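Local structure of core protein VP4 (Bluetongue virus, 2JHP) at residues D47-G52 / H97-F102; D119-Y124 / I433-V438; M252-L255 / E259-F262; W570-I575 / N613-A618. The protein caps viral transcripts as an inner-capsid component of the virion, combining several steps of RNA cap synthesis, including methyl transfer, in one elongated chain. One frame throughout, in Å; residues are numbered along the deposited sequence.

Contact 1 of 4, residues D47-G52 / H97-F102; sequences DVYAYG and HDMKAF
Tyr49 reaches from its strand into the start of a helix, where the thioether end of Met99 and the ring of Phe102 receive it. Met99 CE is the touching atom of the methionine, 3.5 Å from Tyr49 OH and also against the CE2 side of the phenol. It gets there because the chain bends at CB-CG (chi2 60°), and the two side chains come from opposite directions, with the methyl oblique to the phenol ring. On the other flank of the phenol, Tyr49 CE1 comes to the rim of the Phe102 ring, close to that ring's plane, 4.0 Å from Phe102 CE2. The hydroxyl's hydrogen-bond partner is Glu103 OE2, next after Phe102 on the helix, so the polar tip of a buried tyrosine is satisfied. Strand 48-51 belongs to the five-stranded parallel sheet near the N terminus, lying between strands 25-27 and 7-10, and helix 99-112 begins beside that sheet. Leu8 and Val18 touch Tyr49 as well, while Val10 touches Phe102 and Ile17 touches Met99. Asp98 stands at the N-cap of the helix: its OD1 takes weak bonds from Lys100 N and Ala101 N, and its carbonyl O accepts from Phe102 N at 3.1 Å.

Contact 2 of 4, residues D119-Y124 / I433-V438; sequences DALRNY and IATAWV. With SAH (S-adenosyl-L-homocysteine), chain B.
Apolar contact between Leu121, Tyr124 and Ile433 joins the helix to the strand. Ile433 CD1 does most of the touching: it sits 3.7 Å from Tyr124 CD2, equally near the carbonyl O of Leu121, and 4.0 Å from Leu121 CB. Tyr124 OH bonds to Glu505. With CG1 anti to the backbone N (chi1 -176°), the isoleucine extends its longer branch up to the helix. Further along the strand, Leu121 CD1 rests on Thr435 CG2 at 3.9 Å, while the threonine hydroxyl bonds to Phe410 N. Strand 433-437 lies inside a seven-stranded sheet of order 3-2-1-4-5-7-6, the Rossmann-like fold of S-adenosylmethionine-dependent methyltransferases, and helix 114-128 packs on its face, its segment 119-124 running at 152° to the strand. Arg122 leaves the helix away from the strand and meets the carboxylate of S-adenosyl-L-homocysteine: NE gives a bond of 2.9 Å to ligand O, and NH2 one of 3.0 Å to OXT, with a weaker second bond from NH2 to O. Arg122 NH1 makes a salt bridge of 3.0 Å to Asp119 OD1, which lies in the guanidinium plane, so that bonds to Asp119 and to the ligand carboxylate together hold the guanidinium's rotation. Guanine also touches Arg122.

Contact 3 of 4, residues M252-L255 / E259-F262; sequences MNFL and ERLF
The guanidinium of Arg260 carries the sulfur of Met252 on one face, SD lying 3.7 Å above the plane and displaced toward the rim on the NE side. At the edge, in plane, sits the carbonyl O of Asn253, which accepts a hydrogen bond of 3.3 Å from Arg260 NH2. That bond is bent, with 137° at the hydrogen, and the donor approaches the carbonyl from well above its plane. The ring of Phe254 stands steeply against the guanidinium, the planes 73° apart, with CD2 at 3.9 Å from Arg260 NH2; one face of this ring carries Met252 CB. Met252 thus touches both flat groups, CB on the ring and the thioether on the arginine. An extended chain from CG to NE takes the arginine head across to the loop, and Met252 CE crosses its shaft at an angle, 3.9 Å from Arg260 CD. Strand 260-264 is the fourth, in chain order, of a second seven-stranded sheet with the 3-2-1-4-5-7-6 order of methyltransferases, and residues 252-255 belong to the loop that leads into it from helix 246-249. The other terminal nitrogen, NH1, bonds to Ala299 O, and NE pairs with Glu192, so all three nitrogens have a polar partner, the one at NE long and weak. Met252 also touches Glu192 and His194 on the neighbouring strand 192-196, and Phe300 lies against both Met252 and Arg260.

Contact 4 of 4, residues W570-I575 / N613-A618; sequences WWFKMI and NDLIAA
Leu615 is the bump, and Trp571, Phe572 and Ile575 form the hollow it fills. Its two methyls split the work. CD1 lies against Phe572, 3.6 Å from Phe572 CD1, where ring and leucine slide past each other in opposite directions, and at the same time reaches Ile575 CG2 at 4.0 Å. CD2 meets the indole of Trp571 at its edge, near the ring plane, 4.1 Å from CZ3. The hollow is shaped from within its own helix: Ile575 CG1 rests over a face of the indole, toward its rim. Neighbouring helices close the surroundings: Leu551 of helix 551-561 touches both Trp571 and Ile575, and Trp637 of helix 635-641 meets the Phe572 ring. The two short axes pass 12.4 Å apart at 149°, so large side chains bridge a wide gap. This is consistent with loosely antiparallel helices of a helical cluster, together with helices 551-561 and 635-641, in the C-terminal part of VP4.

Overall arrangement
From the N terminus, contact 1 comes first: it closes a loop of 44 residues and ties the five-stranded parallel sheet to helix 99-112. The next helix, 114-128, opens contact 2, whose 308-residue loop ends at strand 433-437 of the first methyltransferase-like sheet. Nested within that loop is contact 3, a short local closure at strand 260-264 of the second such sheet, whose strands all fall between strands 149-152 and 393-394 of the first sheet. Contact 4 follows in series and joins two C-terminal helices. None of the loops cross. Contact 2 lies near the chain's centre, whereas contacts 3 and 4, with centres 61 Å apart, sit on opposite sides of it.

Contact 1 of 4, residues D47-G52 / H97-F102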
loop_
_atom_site.group_PDB
_atom_site.type_symbol
_atom_site.label_atom_id
_atom_site.label_comp_id
_atom_site.label_asym_id
_atom_site.label_seq_id
_atom_site.Cartn_x
_atom_site.Cartn_y
_atom_site.Cartn_z
ATOM N N ASP A 47 -1.271 -2.924 25.320
ATOM C CA ASP A 47 -0.158 -3.815 24.990
ATOM C C ASP A 47 0.456 -4.345 26.279
ATOM O O ASP A 47 0.459 -3.654 27.309
ATOM C CB ASP A 47 0.901 -3.128 24.120
ATOM C CG ASP A 47 0.395 -2.819 22.709
ATOM O OD1 ASP A 47 -0.540 -3.503 22.231
ATOM O OD2 ASP A 47 0.931 -1.886 22.072
ATOM N N VAL A 48 0.934 -5.587 26.219
ATOM C CA VAL A 48 1.446 -6.305 27.384
ATOM C C VAL A 48 2.694 -7.067 27.034
ATOM O O VAL A 48 2.843 -7.565 25.915
ATOM C CB VAL A 48 0.439 -7.340 27.939
ATOM C CG1 VAL A 48 -0.515 -6.677 28.865
ATOM C CG2 VAL A 48 -0.305 -8.064 26.811
ATOM N N TYR A 49 3.585 -7.172 28.013
ATOM C CA TYR A 49 4.786 -7.958 27.828
ATOM C C TYR A 49 4.531 -9.385 28.250
ATOM O O TYR A 49 3.751 -9.638 29.168
ATOM C CB TYR A 49 5.927 -7.382 28.644
ATOM C CG TYR A 49 6.483 -6.094 28.109
ATOM C CD1 TYR A 49 7.178 -6.056 26.898
ATOM C CD2 TYR A 49 6.347 -4.914 28.830
ATOM C CE1 TYR A 49 7.711 -4.858 26.409
ATOM C CE2 TYR A 49 6.872 -3.710 28.348
ATOM C CZ TYR A 49 7.549 -3.695 27.145
ATOM O OH TYR A 49 8.052 -2.509 26.686
ATOM N N ALA A 50 5.198 -10.313 27.576
ATOM C CA ALA A 50 5.114 -11.724 27.922
ATOM C C ALA A 50 6.461 -12.425 27.773
ATOM O O ALA A 50 7.211 -12.160 26.833
ATOM C CB ALA A 50 4.060 -12.410 27.062
ATOM N N TYR A 51 6.746 -13.325 28.710
ATOM C CA TYR A 51 7.924 -14.198 28.663
ATOM C C TYR A 51 7.590 -15.597 29.190
ATOM O O TYR A 51 6.594 -15.780 29.893
ATOM C CB TYR A 51 9.083 -13.598 29.473
ATOM C CG TYR A 51 8.820 -13.480 30.965
ATOM C CD1 TYR A 51 8.914 -14.593 31.802
ATOM C CD2 TYR A 51 8.496 -12.249 31.542
ATOM C CE1 TYR A 51 8.682 -14.489 33.175
ATOM C CE2 TYR A 51 8.264 -12.134 32.916
ATOM C CZ TYR A 51 8.357 -13.259 33.724
ATOM O OH TYR A 51 8.125 -13.158 35.080
ATOM N N GLY A 52 8.447 -16.567 28.870
ATOM C CA GLY A 52 8.221 -17.972 29.227
ATOM C C GLY A 52 8.024 -18.825 27.985
ATOM O O GLY A 52 8.043 -18.307 26.861
ATOM N N HIS A 97 20.513 -2.242 29.676
ATOM C CA HIS A 97 19.312 -2.387 30.526
ATOM C C HIS A 97 18.425 -1.137 30.576
ATOM O O HIS A 97 17.669 -0.946 31.533
ATOM C CB HIS A 97 19.691 -2.797 31.957
ATOM C CG HIS A 97 20.355 -4.133 32.049
ATOM N ND1 HIS A 97 21.663 -4.342 31.661
ATOM C CD2 HIS A 97 19.895 -5.326 32.499
ATOM C CE1 HIS A 97 21.977 -5.609 31.860
ATOM N NE2 HIS A 97 20.923 -6.227 32.368
ATOM N N ASP A 98 18.522 -0.292 29.552
ATOM C CA ASP A 98 17.670 0.887 29.431
ATOM C C ASP A 98 16.256 0.477 28.999
ATOM O O ASP A 98 16.052 -0.011 27.882
ATOM C CB ASP A 98 18.278 1.878 28.428
ATOM C CG ASP A 98 17.673 3.273 28.530
ATOM O OD1 ASP A 98 16.469 3.396 28.850
ATOM O OD2 ASP A 98 18.408 4.257 28.278
ATOM N N MET A 99 15.288 0.671 29.892
ATOM C CA MET A 99 13.887 0.353 29.593
ATOM C C MET A 99 13.322 1.262 28.500
ATOM O O MET A 99 12.526 0.815 27.675
ATOM C CB MET A 99 13.019 0.415 30.857
ATOM C CG MET A 99 11.597 -0.114 30.680
ATOM S SD MET A 99 11.536 -1.843 30.158
ATOM C CE MET A 99 9.824 -1.990 29.668
ATOM N N LYS A 100 13.745 2.526 28.492
ATOM C CA LYS A 100 13.331 3.473 27.460
ATOM C C LYS A 100 13.866 3.121 26.064
ATOM O O LYS A 100 13.084 2.999 25.118
ATOM C CB LYS A 100 13.678 4.916 27.853
ATOM C CG LYS A 100 12.602 5.582 28.712
ATOM C CD LYS A 100 13.003 6.977 29.163
ATOM C CE LYS A 100 11.936 7.591 30.055
ATOM N NZ LYS A 100 12.342 8.936 30.549
ATOM N N ALA A 101 15.178 2.932 25.940
ATOM C CA ALA A 101 15.780 2.574 24.649
ATOM C C ALA A 101 15.205 1.269 24.088
ATOM O O ALA A 101 14.978 1.150 22.883
ATOM C CB ALA A 101 17.287 2.491 24.766
ATOM N N PHE A 102 14.968 0.306 24.978
ATOM C CA PHE A 102 14.301 -0.956 24.654
ATOM C C PHE A 102 12.942 -0.715 24.009
ATOM O O PHE A 102 12.673 -1.202 22.911
ATOM C CB PHE A 102 14.151 -1.803 25.928
ATOM C CG PHE A 102 13.524 -3.158 25.698
ATOM C CD1 PHE A 102 14.210 -4.146 24.994
ATOM C CD2 PHE A 102 12.253 -3.450 26.206
ATOM C CE1 PHE A 102 13.641 -5.401 24.780
ATOM C CE2 PHE A 102 11.671 -4.706 25.997
ATOM C CZ PHE A 102 12.367 -5.683 25.279
#

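Contact 2 of 4, residues D119-Y124 / I433-V438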
loop_
_atom_site.group_PDB
_atom_site.type_symbol
_atom_site.label_atom_id
_atom_site.label_comp_id
_atom_site.label_asym_id
_atom_site.label_seq_id
_atom_site.Cartn_x
_atom_site.Cartn_y
_atom_site.Cartn_z
ATOM N N ASP A 119 1.840 -4.798 2.438
ATOM C CA ASP A 119 2.460 -5.503 1.312
ATOM C C ASP A 119 1.885 -6.892 1.104
ATOM O O ASP A 119 1.808 -7.376 -0.022
ATOM C CB ASP A 119 3.976 -5.649 1.509
ATOM C CG ASP A 119 4.746 -4.347 1.282
ATOM O OD1 ASP A 119 4.152 -3.256 1.125
ATOM O OD2 ASP A 119 5.986 -4.435 1.287
ATOM N N ALA A 120 1.524 -7.537 2.204
ATOM C CA ALA A 120 0.923 -8.842 2.147
ATOM C C ALA A 120 -0.455 -8.737 1.499
ATOM O O ALA A 120 -0.784 -9.520 0.619
ATOM C CB ALA A 120 0.848 -9.438 3.518
ATOM N N LEU A 121 -1.238 -7.743 1.896
ATOM C CA LEU A 121 -2.529 -7.492 1.274
ATOM C C LEU A 121 -2.408 -7.064 -0.183
ATOM O O LEU A 121 -3.268 -7.387 -0.990
ATOM C CB LEU A 121 -3.312 -6.433 2.047
ATOM C CG LEU A 121 -3.730 -6.738 3.484
ATOM C CD1 LEU A 121 -4.738 -5.679 3.970
ATOM C CD2 LEU A 121 -4.312 -8.137 3.629
ATOM N N ARG A 122 -1.356 -6.326 -0.519
ATOM C CA ARG A 122 -1.220 -5.821 -1.869
ATOM C C ARG A 122 -0.772 -6.917 -2.824
ATOM O O ARG A 122 -1.166 -6.919 -3.994
ATOM C CB ARG A 122 -0.258 -4.643 -1.930
ATOM C CG ARG A 122 -0.546 -3.698 -3.104
ATOM C CD ARG A 122 0.375 -2.479 -3.155
ATOM N NE ARG A 122 0.258 -1.683 -1.939
ATOM C CZ ARG A 122 1.102 -1.767 -0.923
ATOM N NH1 ARG A 122 2.122 -2.605 -1.003
ATOM N NH2 ARG A 122 0.916 -1.023 0.161
ATOM N N ASN A 123 0.042 -7.850 -2.331
ATOM C CA ASN A 123 0.500 -8.948 -3.165
ATOM C C ASN A 123 -0.634 -9.858 -3.532
ATOM O O ASN A 123 -0.748 -10.224 -4.666
ATOM C CB ASN A 123 1.679 -9.687 -2.536
ATOM C CG ASN A 123 2.943 -8.814 -2.454
ATOM O OD1 ASN A 123 3.005 -7.702 -3.003
ATOM N ND2 ASN A 123 3.953 -9.318 -1.757
ATOM N N TYR A 124 -1.513 -10.153 -2.585
ATOM C CA TYR A 124 -2.737 -10.900 -2.884
ATOM C C TYR A 124 -3.524 -10.178 -3.986
ATOM O O TYR A 124 -4.035 -10.819 -4.928
ATOM C CB TYR A 124 -3.596 -11.087 -1.622
ATOM C CG TYR A 124 -5.036 -11.505 -1.893
ATOM C CD1 TYR A 124 -5.368 -12.846 -2.118
ATOM C CD2 TYR A 124 -6.070 -10.557 -1.923
ATOM C CE1 TYR A 124 -6.685 -13.233 -2.361
ATOM C CE2 TYR A 124 -7.399 -10.934 -2.170
ATOM C CZ TYR A 124 -7.699 -12.276 -2.391
ATOM O OH TYR A 124 -9.009 -12.658 -2.646
ATOM N N ILE A 433 -10.494 -6.724 -2.897
ATOM C CA ILE A 433 -9.879 -6.504 -1.596
ATOM C C ILE A 433 -9.919 -5.020 -1.291
ATOM O O ILE A 433 -9.412 -4.198 -2.060
ATOM C CB ILE A 433 -8.423 -7.066 -1.478
ATOM C CG1 ILE A 433 -7.910 -6.866 -0.042
ATOM C CG2 ILE A 433 -7.496 -6.466 -2.523
ATOM C CD1 ILE A 433 -6.683 -7.678 0.324
ATOM N N ALA A 434 -10.555 -4.680 -0.178
ATOM C CA ALA A 434 -10.651 -3.286 0.246
ATOM C C ALA A 434 -10.368 -3.168 1.746
ATOM O O ALA A 434 -10.573 -4.128 2.502
ATOM C CB ALA A 434 -12.019 -2.729 -0.106
ATOM N N THR A 435 -9.862 -2.014 2.164
ATOM C CA THR A 435 -9.607 -1.761 3.583
ATOM C C THR A 435 -10.355 -0.531 4.084
ATOM O O THR A 435 -10.599 0.400 3.330
ATOM C CB THR A 435 -8.110 -1.553 3.890
ATOM O OG1 THR A 435 -7.615 -0.469 3.102
ATOM C CG2 THR A 435 -7.310 -2.812 3.623
ATOM N N ALA A 436 -10.703 -0.554 5.365
ATOM C CA ALA A 436 -11.299 0.583 6.031
ATOM C C ALA A 436 -10.785 0.680 7.462
ATOM O O ALA A 436 -10.702 -0.309 8.187
ATOM C CB ALA A 436 -12.815 0.484 6.015
ATOM N N TRP A 437 -10.435 1.888 7.855
ATOM C CA TRP A 437 -9.955 2.155 9.196
ATOM C C TRP A 437 -11.090 2.106 10.247
ATOM O O TRP A 437 -12.126 2.750 10.067
ATOM C CB TRP A 437 -9.281 3.526 9.215
ATOM C CG TRP A 437 -8.719 3.881 10.515
ATOM C CD1 TRP A 437 -9.327 4.611 11.496
ATOM C CD2 TRP A 437 -7.424 3.544 11.016
ATOM N NE1 TRP A 437 -8.483 4.764 12.573
ATOM C CE2 TRP A 437 -7.311 4.111 12.305
ATOM C CE3 TRP A 437 -6.342 2.833 10.499
ATOM C CZ2 TRP A 437 -6.162 3.984 13.084
ATOM C CZ3 TRP A 437 -5.198 2.693 11.273
ATOM C CH2 TRP A 437 -5.116 3.274 12.557
ATOM N N VAL A 438 -10.876 1.339 11.320
ATOM C CA VAL A 438 -11.863 1.157 12.374
ATOM C C VAL A 438 -11.260 1.483 13.736
ATOM O O VAL A 438 -11.973 1.516 14.744
ATOM C CB VAL A 438 -12.462 -0.276 12.390
ATOM C CG1 VAL A 438 -13.322 -0.523 11.154
ATOM C CG2 VAL A 438 -11.374 -1.328 12.522
HETATM N N SAH B . -3.452 2.399 -2.046
HETATM C CA SAH B . -2.004 2.545 -1.698
HETATM C CB SAH B . -1.624 3.881 -1.050
HETATM C CG SAH B . -2.661 4.675 -0.277
HETATM S SD SAH B . -2.046 6.345 0.074
HETATM C C SAH B . -1.472 1.378 -0.882
HETATM O O SAH B . -1.793 0.221 -1.164
HETATM O OXT SAH B . -0.688 1.557 0.050
HETATM C "C5'" SAH B . -3.718 7.013 -0.158
HETATM C "C4'" SAH B . -3.898 7.713 -1.494
HETATM O "O4'" SAH B . -5.226 7.573 -1.959
HETATM C "C3'" SAH B . -3.605 9.209 -1.415
HETATM O "O3'" SAH B . -2.862 9.539 -2.577
HETATM C "C2'" SAH B . -4.975 9.866 -1.492
HETATM O "O2'" SAH B . -4.956 11.100 -2.160
HETATM C "C1'" SAH B . -5.766 8.844 -2.307
HETATM N N9 SAH B . -7.227 8.926 -2.083
HETATM C C8 SAH B . -7.881 9.198 -0.904
HETATM N N7 SAH B . -9.219 9.185 -1.136
HETATM C C5 SAH B . -9.432 8.908 -2.445
HETATM C C6 SAH B . -10.590 8.766 -3.214
HETATM N N6 SAH B . -11.789 8.909 -2.654
HETATM N N1 SAH B . -10.494 8.464 -4.559
HETATM C C2 SAH B . -9.250 8.303 -5.144
HETATM N N3 SAH B . -8.100 8.442 -4.387
HETATM C C4 SAH B . -8.184 8.742 -3.057
#

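Contact 3 of 4, residues M252-L255 / E259-F262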
loop_
_atom_site.group_PDB
_atom_site.type_symbol
_atom_site.label_atom_id
_atom_site.label_comp_id
_atom_site.label_asym_id
_atom_site.label_seq_id
_atom_site.Cartn_x
_atom_site.Cartn_y
_atom_site.Cartn_z
ATOM N N MET A 252 13.671 1.845 -35.727
ATOM C CA MET A 252 12.383 1.436 -35.176
ATOM C C MET A 252 11.782 0.279 -35.943
ATOM O O MET A 252 11.942 0.180 -37.163
ATOM C CB MET A 252 11.397 2.596 -35.199
ATOM C CG MET A 252 11.540 3.557 -34.057
ATOM S SD MET A 252 10.219 4.761 -34.118
ATOM C CE MET A 252 10.881 5.978 -33.005
ATOM N N ASN A 253 11.085 -0.589 -35.218
ATOM C CA ASN A 253 10.300 -1.656 -35.825
ATOM C C ASN A 253 8.812 -1.335 -35.700
ATOM O O ASN A 253 8.241 -1.388 -34.608
ATOM C CB ASN A 253 10.643 -3.002 -35.180
ATOM C CG ASN A 253 9.712 -4.120 -35.611
ATOM O OD1 ASN A 253 9.151 -4.106 -36.708
ATOM N ND2 ASN A 253 9.546 -5.104 -34.738
ATOM N N PHE A 254 8.195 -0.991 -36.827
ATOM C CA PHE A 254 6.790 -0.595 -36.848
ATOM C C PHE A 254 5.821 -1.766 -36.885
ATOM O O PHE A 254 4.702 -1.651 -36.389
ATOM C CB PHE A 254 6.506 0.357 -38.010
ATOM C CG PHE A 254 7.271 1.643 -37.934
ATOM C CD1 PHE A 254 8.265 1.932 -38.876
ATOM C CD2 PHE A 254 7.008 2.572 -36.919
ATOM C CE1 PHE A 254 8.992 3.133 -38.798
ATOM C CE2 PHE A 254 7.722 3.773 -36.841
ATOM C CZ PHE A 254 8.715 4.051 -37.781
ATOM N N LEU A 255 6.250 -2.891 -37.456
ATOM C CA LEU A 255 5.380 -4.064 -37.589
ATOM C C LEU A 255 5.043 -4.722 -36.242
ATOM O O LEU A 255 4.307 -5.708 -36.195
ATOM C CB LEU A 255 5.953 -5.072 -38.610
ATOM C CG LEU A 255 5.836 -4.647 -40.082
ATOM C CD1 LEU A 255 6.909 -5.300 -40.952
ATOM C CD2 LEU A 255 4.435 -4.923 -40.638
ATOM N N GLU A 259 5.119 0.739 -26.658
ATOM C CA GLU A 259 5.146 2.071 -26.081
ATOM C C GLU A 259 6.584 2.538 -26.118
ATOM O O GLU A 259 7.467 1.896 -25.535
ATOM C CB GLU A 259 4.609 2.096 -24.654
ATOM C CG GLU A 259 4.662 3.489 -24.066
ATOM C CD GLU A 259 4.063 3.609 -22.680
ATOM O OE1 GLU A 259 3.341 2.690 -22.229
ATOM O OE2 GLU A 259 4.319 4.650 -22.039
ATOM N N ARG A 260 6.808 3.632 -26.837
ATOM C CA ARG A 260 8.123 4.244 -26.951
ATOM C C ARG A 260 8.148 5.570 -26.203
ATOM O O ARG A 260 7.164 6.312 -26.212
ATOM C CB ARG A 260 8.492 4.471 -28.412
ATOM C CG ARG A 260 8.573 3.220 -29.260
ATOM C CD ARG A 260 8.884 3.571 -30.718
ATOM N NE ARG A 260 8.553 2.492 -31.644
ATOM C CZ ARG A 260 7.468 2.471 -32.415
ATOM N NH1 ARG A 260 6.589 3.467 -32.366
ATOM N NH2 ARG A 260 7.250 1.437 -33.222
ATOM N N LEU A 261 9.274 5.854 -25.552
ATOM C CA LEU A 261 9.520 7.154 -24.912
ATOM C C LEU A 261 10.749 7.832 -25.508
ATOM O O LEU A 261 11.787 7.194 -25.708
ATOM C CB LEU A 261 9.688 6.992 -23.399
ATOM C CG LEU A 261 10.480 8.003 -22.563
ATOM C CD1 LEU A 261 9.767 9.338 -22.454
ATOM C CD2 LEU A 261 10.669 7.382 -21.195
ATOM N N PHE A 262 10.611 9.129 -25.773
ATOM C CA PHE A 262 11.644 9.940 -26.393
ATOM C C PHE A 262 12.306 10.821 -25.332
ATOM O O PHE A 262 11.640 11.637 -24.691
ATOM C CB PHE A 262 10.996 10.790 -27.493
ATOM C CG PHE A 262 11.959 11.650 -28.279
ATOM C CD1 PHE A 262 12.596 11.145 -29.408
ATOM C CD2 PHE A 262 12.188 12.974 -27.918
ATOM C CE1 PHE A 262 13.473 11.941 -30.149
ATOM C CE2 PHE A 262 13.059 13.781 -28.657
ATOM C CZ PHE A 262 13.704 13.262 -29.772
#

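Contact 4 of 4, residues W570-I575 / N613-A618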
loop_
_atom_site.group_PDB
_atom_site.type_symbol
_atom_site.label_atom_id
_atom_site.label_comp_id
_atom_site.label_asym_id
_atom_site.label_seq_id
_atom_site.Cartn_x
_atom_site.Cartn_y
_atom_site.Cartn_z
ATOM N N TRP A 570 -20.258 -16.121 7.390
ATOM C CA TRP A 570 -19.477 -17.317 7.686
ATOM C C TRP A 570 -19.741 -17.810 9.120
ATOM O O TRP A 570 -19.900 -19.012 9.354
ATOM C CB TRP A 570 -18.001 -16.994 7.444
ATOM C CG TRP A 570 -17.014 -18.023 7.835
ATOM C CD1 TRP A 570 -17.263 -19.308 8.224
ATOM C CD2 TRP A 570 -15.592 -17.872 7.824
ATOM N NE1 TRP A 570 -16.078 -19.961 8.481
ATOM C CE2 TRP A 570 -15.037 -19.099 8.243
ATOM C CE3 TRP A 570 -14.726 -16.811 7.497
ATOM C CZ2 TRP A 570 -13.661 -19.297 8.356
ATOM C CZ3 TRP A 570 -13.356 -17.007 7.617
ATOM C CH2 TRP A 570 -12.840 -18.244 8.033
ATOM N N TRP A 571 -19.808 -16.869 10.059
ATOM C CA TRP A 571 -20.091 -17.180 11.461
ATOM C C TRP A 571 -21.470 -17.835 11.635
ATOM O O TRP A 571 -21.571 -18.903 12.227
ATOM C CB TRP A 571 -19.946 -15.929 12.333
ATOM C CG TRP A 571 -19.709 -16.226 13.770
ATOM C CD1 TRP A 571 -18.523 -16.561 14.354
ATOM C CD2 TRP A 571 -20.683 -16.202 14.818
ATOM N NE1 TRP A 571 -18.696 -16.750 15.703
ATOM C CE2 TRP A 571 -20.014 -16.543 16.014
ATOM C CE3 TRP A 571 -22.064 -15.938 14.863
ATOM C CZ2 TRP A 571 -20.677 -16.630 17.239
ATOM C CZ3 TRP A 571 -22.718 -16.018 16.081
ATOM C CH2 TRP A 571 -22.027 -16.363 17.250
ATOM N N PHE A 572 -22.519 -17.219 11.089
ATOM C CA PHE A 572 -23.849 -17.833 11.096
ATOM C C PHE A 572 -23.813 -19.204 10.433
ATOM O O PHE A 572 -24.551 -20.117 10.830
ATOM C CB PHE A 572 -24.893 -16.950 10.400
ATOM C CG PHE A 572 -25.271 -15.708 11.171
ATOM C CD1 PHE A 572 -25.406 -15.734 12.557
ATOM C CD2 PHE A 572 -25.526 -14.514 10.504
ATOM C CE1 PHE A 572 -25.765 -14.587 13.261
ATOM C CE2 PHE A 572 -25.888 -13.366 11.202
ATOM C CZ PHE A 572 -26.006 -13.404 12.582
ATOM N N LYS A 573 -22.962 -19.364 9.422
ATOM C CA LYS A 573 -22.875 -20.653 8.738
ATOM C C LYS A 573 -22.177 -21.684 9.621
ATOM O O LYS A 573 -22.527 -22.858 9.597
ATOM C CB LYS A 573 -22.196 -20.530 7.373
ATOM C CG LYS A 573 -22.576 -21.655 6.422
ATOM C CD LYS A 573 -21.928 -21.543 5.044
ATOM C CE LYS A 573 -22.127 -22.833 4.236
ATOM N NZ LYS A 573 -21.284 -22.842 2.998
ATOM N N MET A 574 -21.215 -21.236 10.424
ATOM C CA MET A 574 -20.454 -22.147 11.279
ATOM C C MET A 574 -21.279 -22.593 12.488
ATOM O O MET A 574 -21.110 -23.710 12.980
ATOM C CB MET A 574 -19.081 -21.548 11.674
ATOM C CG MET A 574 -19.031 -20.695 12.922
ATOM S SD MET A 574 -18.995 -21.644 14.448
ATOM C CE MET A 574 -17.974 -23.009 13.958
ATOM N N ILE A 575 -22.176 -21.716 12.934
ATOM C CA ILE A 575 -22.996 -21.936 14.127
ATOM C C ILE A 575 -24.091 -22.981 13.890
ATOM O O ILE A 575 -24.222 -23.932 14.662
ATOM C CB ILE A 575 -23.630 -20.597 14.643
ATOM C CG1 ILE A 575 -22.552 -19.603 15.108
ATOM C CG2 ILE A 575 -24.665 -20.844 15.749
ATOM C CD1 ILE A 575 -21.706 -20.063 16.282
ATOM N N ASN A 613 -33.161 -19.093 17.134
ATOM C CA ASN A 613 -33.998 -18.185 17.918
ATOM C C ASN A 613 -33.193 -17.337 18.914
ATOM O O ASN A 613 -33.623 -16.247 19.303
ATOM C CB ASN A 613 -35.069 -18.987 18.650
ATOM C CG ASN A 613 -35.578 -20.153 17.826
ATOM O OD1 ASN A 613 -35.155 -21.296 18.024
ATOM N ND2 ASN A 613 -36.465 -19.868 16.876
ATOM N N ASP A 614 -32.031 -17.850 19.314
ATOM C CA ASP A 614 -31.118 -17.147 20.213
ATOM C C ASP A 614 -30.404 -16.037 19.461
ATOM O O ASP A 614 -30.305 -14.910 19.940
ATOM C CB ASP A 614 -30.100 -18.121 20.815
ATOM C CG ASP A 614 -30.761 -19.274 21.553
ATOM O OD1 ASP A 614 -31.526 -20.045 20.925
ATOM O OD2 ASP A 614 -30.517 -19.407 22.770
ATOM N N LEU A 615 -29.923 -16.367 18.270
ATOM C CA LEU A 615 -29.264 -15.394 17.413
ATOM C C LEU A 615 -30.199 -14.256 17.002
ATOM O O LEU A 615 -29.783 -13.096 16.989
ATOM C CB LEU A 615 -28.639 -16.076 16.187
ATOM C CG LEU A 615 -27.639 -17.224 16.415
ATOM C CD1 LEU A 615 -27.056 -17.694 15.087
ATOM C CD2 LEU A 615 -26.513 -16.865 17.388
ATOM N N ILE A 616 -31.458 -14.567 16.699
ATOM C CA ILE A 616 -32.418 -13.516 16.344
ATOM C C ILE A 616 -32.779 -12.637 17.549
ATOM O O ILE A 616 -33.017 -11.430 17.389
ATOM C CB ILE A 616 -33.696 -14.049 15.608
ATOM C CG1 ILE A 616 -34.522 -14.996 16.483
ATOM C CG2 ILE A 616 -33.322 -14.715 14.295
ATOM C CD1 ILE A 616 -35.679 -14.333 17.217
ATOM N N ALA A 617 -32.802 -13.245 18.742
ATOM C CA ALA A 617 -32.986 -12.515 20.002
ATOM C C ALA A 617 -31.855 -11.503 20.227
ATOM O O ALA A 617 -32.107 -10.370 20.656
ATOM C CB ALA A 617 -33.092 -13.481 21.187
ATOM N N ALA A 618 -30.622 -11.911 19.927
ATOM C CA ALA A 618 -29.474 -11.022 20.053
ATOM C C ALA A 618 -29.633 -9.820 19.125
ATOM O O ALA A 618 -29.483 -8.673 19.569
ATOM C CB ALA A 618 -28.165 -11.764 19.767
#